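UPF0255 protein frsA (Vibrio vulnificus, PDB 4I4C) probably hydrolyses carboxylic esters as a member of the alpha/beta-hydrolase clan, and is not a cofactor-independent pyruvate decarboxylase. Local coordinates at residues Leu202-Gln206 against Thr226-Val232. Residues are numbered along the deposited sequence; the frame is centred on the assembly and turned at random.
Sequences LDSLQ and TVDMPSV. With 6NA (hexanoic acid), chain D.
D228 holds one end of the loop 202-206 with both carboxylate oxygens, and a water joins in. D228 OD2 accepts from Q206 NE2 at 2.7 Å. D228 OD1 accepts a weak hydrogen bond from Q206 N at 3.0 Å. Water 1 donates to D228 OD1 (2.5 Å) and to S204 O (3.0 Å). Q206 is p at chi1 and t at chi2, so its amide lies along the other segment. T226 OG1 donates to Q206 OE1 at 3.0 Å. H183 ND1 and T181 O, from the neighbouring strand 178-186, also hydrogen-bond this amide. Both segments are loops that follow adjacent parallel strands, 193-199 and 223-226, of the alpha/beta-hydrolase sheet. In this fold such loops border the active-site pocket. L202 N donates to O of the bound hexanoic acid at 2.9 Å, and F273 N hydrogen-bonds the same ligand, a pair consistent with an oxyanion hole. CA atoms pair Q206 with D228 (5.5 Å) and L202 with V232 (6.3 Å). M229-V232 forms a type II turn, with S231 at phi 89° and V232 N hydrogen-bonded to M229 O at 3.1 Å. V232, chi1 t, packs CG2 on L202 CD2 at 3.6 Å.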
loop_
_atom_site.group_PDB
_atom_site.type_symbol
_atom_site.label_atom_id
_atom_site.label_comp_id
_atom_site.label_asym_id
_atom_site.label_seq_id
_atom_site.Cartn_x
_atom_site.Cartn_y
_atom_site.Cartn_z
ATOM N N LEU A 202 2.751 1.428 3.703
ATOM C CA LEU A 202 2.268 1.157 5.064
ATOM C C LEU A 202 0.774 1.425 5.331
ATOM O O LEU A 202 0.248 0.972 6.343
ATOM C CB LEU A 202 3.121 1.906 6.099
ATOM C CG LEU A 202 4.586 1.458 6.187
ATOM C CD1 LEU A 202 5.381 2.399 7.085
ATOM C CD2 LEU A 202 4.688 0.021 6.703
ATOM N N ASP A 203 0.097 2.146 4.442
ATOM C CA ASP A 203 -1.340 2.396 4.619
ATOM C C ASP A 203 -2.211 1.762 3.532
ATOM O O ASP A 203 -3.376 2.140 3.349
ATOM C CB ASP A 203 -1.652 3.893 4.799
ATOM C CG ASP A 203 -1.161 4.746 3.644
ATOM O OD1 ASP A 203 -1.079 4.255 2.506
ATOM O OD2 ASP A 203 -0.862 5.935 3.879
ATOM N N SER A 204 -1.640 0.798 2.812
ATOM C CA SER A 204 -2.420 0.037 1.840
ATOM C C SER A 204 -2.575 -1.390 2.351
ATOM O O SER A 204 -1.863 -1.809 3.262
ATOM C CB SER A 204 -1.701 0.015 0.478
ATOM O OG SER A 204 -1.812 1.257 -0.209
ATOM N N LEU A 205 -3.494 -2.135 1.756
ATOM C CA LEU A 205 -3.597 -3.565 2.007
ATOM C C LEU A 205 -3.209 -4.266 0.709
ATOM O O LEU A 205 -3.336 -3.688 -0.377
ATOM C CB LEU A 205 -5.035 -3.952 2.404
ATOM C CG LEU A 205 -5.773 -3.242 3.545
ATOM C CD1 LEU A 205 -7.205 -3.763 3.611
ATOM C CD2 LEU A 205 -5.094 -3.406 4.902
ATOM N N GLN A 206 -2.760 -5.515 0.807
ATOM C CA GLN A 206 -2.283 -6.241 -0.370
ATOM C C GLN A 206 -3.384 -6.495 -1.402
ATOM O O GLN A 206 -3.117 -6.787 -2.578
ATOM C CB GLN A 206 -1.620 -7.551 0.052
ATOM C CG GLN A 206 -2.539 -8.552 0.720
ATOM C CD GLN A 206 -1.840 -9.880 0.889
ATOM O OE1 GLN A 206 -1.772 -10.662 -0.045
ATOM N NE2 GLN A 206 -1.290 -10.126 2.073
ATOM N N THR A 226 0.777 -10.901 -4.360
ATOM C CA THR A 226 0.765 -9.782 -3.420
ATOM C C THR A 226 1.226 -10.191 -2.023
ATOM O O THR A 226 0.979 -11.309 -1.570
ATOM C CB THR A 226 -0.612 -9.108 -3.348
ATOM O OG1 THR A 226 -1.597 -10.071 -2.955
ATOM C CG2 THR A 226 -0.992 -8.545 -4.714
ATOM N N VAL A 227 1.918 -9.273 -1.354
ATOM C CA VAL A 227 2.420 -9.503 -0.014
ATOM C C VAL A 227 2.297 -8.203 0.777
ATOM O O VAL A 227 2.526 -7.120 0.228
ATOM C CB VAL A 227 3.918 -9.924 -0.029
ATOM C CG1 VAL A 227 4.377 -10.280 1.374
ATOM C CG2 VAL A 227 4.162 -11.101 -0.974
ATOM N N ASP A 228 1.916 -8.319 2.051
ATOM C CA ASP A 228 1.946 -7.207 2.998
ATOM C C ASP A 228 3.309 -7.081 3.701
ATOM O O ASP A 228 3.831 -8.060 4.246
ATOM C CB ASP A 228 0.863 -7.405 4.066
ATOM C CG ASP A 228 -0.551 -7.142 3.543
ATOM O OD1 ASP A 228 -0.783 -6.060 2.961
ATOM O OD2 ASP A 228 -1.427 -8.022 3.723
ATOM N N MET A 229 3.866 -5.873 3.698
ATOM C CA MET A 229 5.072 -5.546 4.469
ATOM C C MET A 229 4.865 -5.922 5.935
ATOM O O MET A 229 3.726 -5.946 6.405
ATOM C CB MET A 229 5.347 -4.039 4.400
ATOM C CG MET A 229 5.757 -3.519 3.045
ATOM S SD MET A 229 7.482 -3.933 2.743
ATOM C CE MET A 229 8.291 -2.724 3.794
ATOM N N PRO A 230 5.954 -6.207 6.667
ATOM C CA PRO A 230 5.813 -6.479 8.109
ATOM C C PRO A 230 5.070 -5.352 8.841
ATOM O O PRO A 230 5.376 -4.191 8.569
ATOM C CB PRO A 230 7.265 -6.568 8.591
ATOM C CG PRO A 230 8.033 -6.994 7.386
ATOM C CD PRO A 230 7.337 -6.393 6.195
ATOM N N SER A 231 4.118 -5.714 9.712
ATOM C CA SER A 231 3.276 -4.808 10.538
ATOM C C SER A 231 1.993 -4.388 9.829
ATOM O O SER A 231 1.095 -3.792 10.439
ATOM C CB SER A 231 4.028 -3.561 11.017
ATOM O OG SER A 231 4.218 -2.650 9.946
ATOM N N VAL A 232 1.920 -4.706 8.537
ATOM C CA VAL A 232 0.790 -4.330 7.689
ATOM C C VAL A 232 -0.101 -5.527 7.370
ATOM O O VAL A 232 0.399 -6.593 6.995
ATOM C CB VAL A 232 1.291 -3.746 6.342
ATOM C CG1 VAL A 232 0.123 -3.500 5.387
ATOM C CG2 VAL A 232 2.085 -2.471 6.562
HETATM C CA 6NA D . 5.532 5.475 3.250
HETATM C C 6NA D . 4.461 4.516 2.866
HETATM O O 6NA D . 4.689 3.365 2.615
HETATM C CB 6NA D . 5.453 5.959 4.634
HETATM C CG 6NA D . 6.520 6.794 5.133
HETATM C CD 6NA D . 6.698 8.116 4.554
HETATM C C6 6NA D . 5.890 9.160 5.140
HETATM O OXT 6NA D . 3.329 4.882 2.785
HETATM O O HOH W 1 -0.166 -3.879 2.017
#